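Long-range contact in protection of telomeres protein 1 (PDB 5USB), which binds single-stranded telomeric DNA, protects the 3' overhang of the chromosome end and regulates telomerase and telomere length: residues 66-71 with 101-106. The protein carries 1 engineered substitution. Residues are numbered along the deposited sequence; the frame is centred on the assembly and turned at random.
With nucleotides of chain B.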
loop_
_atom_site.group_PDB
_atom_site.type_symbol
_atom_site.label_atom_id
_atom_site.label_comp_id
_atom_site.label_asym_id
_atom_site.label_seq_id
_atom_site.Cartn_x
_atom_site.Cartn_y
_atom_site.Cartn_z
ATOM N N ARG A 66 0.459 -2.877 4.523
ATOM C CA ARG A 66 0.705 -1.645 5.264
ATOM C C ARG A 66 1.937 -0.955 4.707
ATOM O O ARG A 66 2.950 -1.607 4.483
ATOM C CB ARG A 66 0.927 -1.957 6.744
ATOM C CG ARG A 66 1.470 -0.806 7.572
ATOM C CD ARG A 66 1.922 -1.334 8.943
ATOM N NE ARG A 66 0.809 -1.747 9.771
ATOM C CZ ARG A 66 0.894 -2.620 10.767
ATOM N NH1 ARG A 66 2.054 -3.191 11.073
ATOM N NH2 ARG A 66 -0.189 -2.917 11.458
ATOM N N CYS A 67 1.851 0.357 4.494
ATOM C CA CYS A 67 2.990 1.152 4.033
ATOM C C CYS A 67 3.239 2.189 5.110
ATOM O O CYS A 67 2.314 2.917 5.468
ATOM C CB CYS A 67 2.715 1.827 2.684
ATOM S SG CYS A 67 2.125 0.684 1.404
ATOM N N ILE A 68 4.487 2.276 5.607
ATOM C CA ILE A 68 4.872 3.291 6.581
ATOM C C ILE A 68 5.723 4.352 5.902
ATOM O O ILE A 68 6.734 4.035 5.271
ATOM C CB ILE A 68 5.636 2.691 7.772
ATOM C CG1 ILE A 68 4.866 1.507 8.344
ATOM C CG2 ILE A 68 5.910 3.791 8.828
ATOM C CD1 ILE A 68 3.596 1.876 8.914
ATOM N N LEU A 69 5.301 5.620 6.047
ATOM C CA LEU A 69 5.939 6.752 5.394
ATOM C C LEU A 69 6.532 7.666 6.456
ATOM O O LEU A 69 5.824 8.080 7.377
ATOM C CB LEU A 69 4.923 7.525 4.555
ATOM C CG LEU A 69 4.562 6.979 3.160
ATOM C CD1 LEU A 69 3.912 5.621 3.181
ATOM C CD2 LEU A 69 3.648 7.957 2.392
ATOM N N TRP A 70 7.827 7.959 6.343
ATOM C CA TRP A 70 8.498 8.851 7.278
ATOM C C TRP A 70 8.956 10.127 6.590
ATOM O O TRP A 70 9.100 10.191 5.368
ATOM C CB TRP A 70 9.727 8.184 7.889
ATOM C CG TRP A 70 9.462 7.274 9.042
ATOM C CD1 TRP A 70 9.201 7.638 10.337
ATOM C CD2 TRP A 70 9.486 5.852 9.022
ATOM N NE1 TRP A 70 9.049 6.534 11.116
ATOM C CE2 TRP A 70 9.220 5.416 10.331
ATOM C CE3 TRP A 70 9.705 4.898 8.018
ATOM C CZ2 TRP A 70 9.155 4.077 10.667
ATOM C CZ3 TRP A 70 9.638 3.574 8.358
ATOM C CH2 TRP A 70 9.370 3.171 9.676
ATOM N N ASP A 71 9.217 11.135 7.413
ATOM C CA ASP A 71 9.945 12.349 6.975
ATOM C C ASP A 71 9.246 12.969 5.771
ATOM O O ASP A 71 8.026 13.179 5.824
ATOM C CB ASP A 71 11.399 11.981 6.719
ATOM C CG ASP A 71 12.051 11.344 7.905
ATOM O OD1 ASP A 71 12.782 10.371 7.688
ATOM O OD2 ASP A 71 11.782 11.772 9.038
ATOM N N TYR A 101 5.016 -10.513 8.933
ATOM C CA TYR A 101 4.170 -10.002 7.858
ATOM C C TYR A 101 4.938 -9.021 6.975
ATOM O O TYR A 101 5.791 -8.273 7.446
ATOM C CB TYR A 101 2.931 -9.311 8.429
ATOM C CG TYR A 101 2.114 -10.214 9.302
ATOM C CD1 TYR A 101 1.334 -11.214 8.737
ATOM C CD2 TYR A 101 2.161 -10.101 10.679
ATOM C CE1 TYR A 101 0.590 -12.095 9.560
ATOM C CE2 TYR A 101 1.426 -10.959 11.485
ATOM C CZ TYR A 101 0.652 -11.932 10.921
ATOM O OH TYR A 101 -0.068 -12.775 11.733
ATOM N N LEU A 102 4.632 -9.059 5.688
ATOM C CA LEU A 102 5.179 -8.119 4.729
ATOM C C LEU A 102 4.686 -6.713 5.033
ATOM O O LEU A 102 3.527 -6.513 5.430
ATOM C CB LEU A 102 4.741 -8.516 3.324
ATOM C CG LEU A 102 5.745 -9.074 2.345
ATOM C CD1 LEU A 102 5.079 -9.268 0.977
ATOM C CD2 LEU A 102 6.944 -8.186 2.226
ATOM N N GLU A 103 5.567 -5.741 4.862
ATOM C CA GLU A 103 5.167 -4.356 4.911
ATOM C C GLU A 103 6.059 -3.573 3.957
ATOM O O GLU A 103 7.102 -4.047 3.511
ATOM C CB GLU A 103 5.228 -3.794 6.345
ATOM C CG GLU A 103 6.567 -3.951 7.019
ATOM C CD GLU A 103 6.620 -3.361 8.423
ATOM O OE1 GLU A 103 5.629 -2.747 8.866
ATOM O OE2 GLU A 103 7.679 -3.513 9.071
ATOM N N CYS A 104 5.594 -2.385 3.609
ATOM C CA CYS A 104 6.307 -1.471 2.735
ATOM C C CYS A 104 6.756 -0.257 3.536
ATOM O O CYS A 104 6.007 0.263 4.365
ATOM C CB CYS A 104 5.392 -1.088 1.573
ATOM S SG CYS A 104 5.966 0.161 0.462
ATOM N N ILE A 105 7.978 0.202 3.258
ATOM C CA ILE A 105 8.613 1.252 4.033
ATOM C C ILE A 105 9.110 2.324 3.086
ATOM O O ILE A 105 9.728 2.018 2.059
ATOM C CB ILE A 105 9.778 0.696 4.860
ATOM C CG1 ILE A 105 9.284 -0.355 5.851
ATOM C CG2 ILE A 105 10.469 1.828 5.553
ATOM C CD1 ILE A 105 8.265 0.117 6.831
ATOM N N LEU A 106 8.839 3.588 3.433
ATOM C CA LEU A 106 9.441 4.732 2.746
ATOM C C LEU A 106 10.205 5.555 3.789
ATOM O O LEU A 106 9.643 6.358 4.535
ATOM C CB LEU A 106 8.401 5.556 1.998
ATOM C CG LEU A 106 7.821 4.979 0.720
ATOM C CD1 LEU A 106 6.819 3.894 1.023
ATOM C CD2 LEU A 106 7.190 6.034 -0.113
ATOM O "O5'" G B 1 15.608 1.687 13.664
ATOM C "C5'" G B 1 14.437 2.365 13.208
ATOM C "C4'" G B 1 13.999 3.337 14.267
ATOM O "O4'" G B 1 14.099 4.689 13.773
ATOM C "C3'" G B 1 12.565 3.215 14.721
ATOM O "O3'" G B 1 12.585 3.760 16.004
ATOM C "C2'" G B 1 11.802 4.099 13.727
ATOM O "O2'" G B 1 10.635 4.817 14.071
ATOM C "C1'" G B 1 12.831 5.144 13.349
ATOM N N9 G B 1 12.893 5.324 11.913
ATOM C C8 G B 1 13.162 4.367 10.968
ATOM N N7 G B 1 13.224 4.846 9.759
ATOM C C5 G B 1 13.010 6.206 9.921
ATOM C C6 G B 1 12.961 7.242 8.962
ATOM O O6 G B 1 13.118 7.162 7.751
ATOM N N1 G B 1 12.695 8.473 9.550
ATOM C C2 G B 1 12.493 8.677 10.890
ATOM N N2 G B 1 12.235 9.932 11.267
ATOM N N3 G B 1 12.540 7.716 11.798
ATOM C C4 G B 1 12.799 6.513 11.246
ATOM P P DG B 2 12.248 2.866 17.228
ATOM O OP1 DG B 2 12.488 3.679 18.435
ATOM O OP2 DG B 2 12.897 1.561 17.060
ATOM O "O5'" DG B 2 10.677 2.661 17.105
ATOM C "C5'" DG B 2 9.792 3.769 17.232
ATOM C "C4'" DG B 2 8.426 3.362 16.737
ATOM O "O4'" DG B 2 8.326 3.464 15.305
ATOM C "C3'" DG B 2 8.066 1.915 17.027
ATOM O "O3'" DG B 2 7.613 1.889 18.366
ATOM C "C2'" DG B 2 6.964 1.669 16.013
ATOM C "C1'" DG B 2 7.417 2.478 14.813
ATOM N N9 DG B 2 8.114 1.712 13.792
ATOM C C8 DG B 2 9.466 1.696 13.598
ATOM N N7 DG B 2 9.837 0.933 12.610
ATOM C C5 DG B 2 8.656 0.381 12.146
ATOM C C6 DG B 2 8.432 -0.537 11.095
ATOM O O6 DG B 2 9.254 -1.036 10.328
ATOM N N1 DG B 2 7.083 -0.850 10.968
ATOM C C2 DG B 2 6.080 -0.318 11.738
ATOM N N2 DG B 2 4.843 -0.721 11.451
ATOM N N3 DG B 2 6.279 0.538 12.727
ATOM C C4 DG B 2 7.582 0.845 12.871
ATOM P P DA B 5 -3.598 -5.795 16.048
ATOM O OP1 DA B 5 -4.172 -5.231 17.249
ATOM O OP2 DA B 5 -3.308 -7.199 15.926
ATOM O "O5'" DA B 5 -4.564 -5.418 14.852
ATOM C "C5'" DA B 5 -5.060 -4.100 14.732
ATOM C "C4'" DA B 5 -5.613 -3.921 13.344
ATOM O "O4'" DA B 5 -4.522 -3.915 12.406
ATOM C "C3'" DA B 5 -6.539 -5.045 12.893
ATOM O "O3'" DA B 5 -7.581 -4.534 12.061
ATOM C "C2'" DA B 5 -5.597 -5.980 12.156
ATOM C "C1'" DA B 5 -4.590 -5.028 11.541
ATOM N N9 DA B 5 -3.239 -5.553 11.418
ATOM C C8 DA B 5 -2.510 -6.196 12.381
ATOM N N7 DA B 5 -1.299 -6.509 12.005
ATOM C C5 DA B 5 -1.204 -5.987 10.726
ATOM C C6 DA B 5 -0.167 -5.975 9.788
ATOM N N6 DA B 5 1.030 -6.514 10.006
ATOM N N1 DA B 5 -0.406 -5.392 8.596
ATOM C C2 DA B 5 -1.608 -4.861 8.376
ATOM N N3 DA B 5 -2.659 -4.801 9.180
ATOM C C4 DA B 5 -2.389 -5.388 10.355
HETATM O O HOH W 1 1.266 -5.285 6.003
#
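In the OB fold of this telomeric ssDNA-binding domain, two parallel strands, 66-69 and 102-106, illustrate how one strand pair and the residues just past it can meet several bases on one side and pack the interior with the other. The first shell is nucleic acid. Asp71 takes both Watson-Crick donors of G1 of chain B, a ribonucleotide in this chimera: N1 gives a nearly straight bond to OD1 (2.7 Å) and N2 another to OD2 (2.9 Å). An alanine here would remove both acceptors and would probably weaken recognition of that guanine, though its packing over the Trp70 face could remain. That indole carries the base on one face, with G1 C5 3.6 Å above its plane, while Ile68 CG2 lies against the opposite face. Ile105 CG2 abuts the indole rim in its plane, 3.4 Å from Trp70 CZ3, which probably helps to fix the ring's rotation. DG2 of chain B N1 donates a hydrogen bond to Glu103 OE1, 3.2 Å away; CG of Glu103 sits in the crowded position between backbone N and carbonyl carbon (chi1 55°), and the chain then runs extended to the base. Alongside it, the guanidinium of Arg66 lies over DA5 of chain B, while its NH1 hydrogen-bonds O2 of a thymine base of the bound DNA. The nearby opposite charges of Arg66 and Glu103 may stabilise each other, although they form no salt bridge.

Behind this surface, Cys67, Leu69, Cys104 and Leu106 face inward, where Met89 of strand 86-90 packs on both cysteines and Leu106. Strands 31-36 and 92-96 flank the pair. Its register is set by four backbone bonds, the straightest running from Cys104 N to Arg66 O (174° at the hydrogen); just before it, a water accepts from Arg66 N and lies 2.6 Å from Leu102 O, probably donating to it.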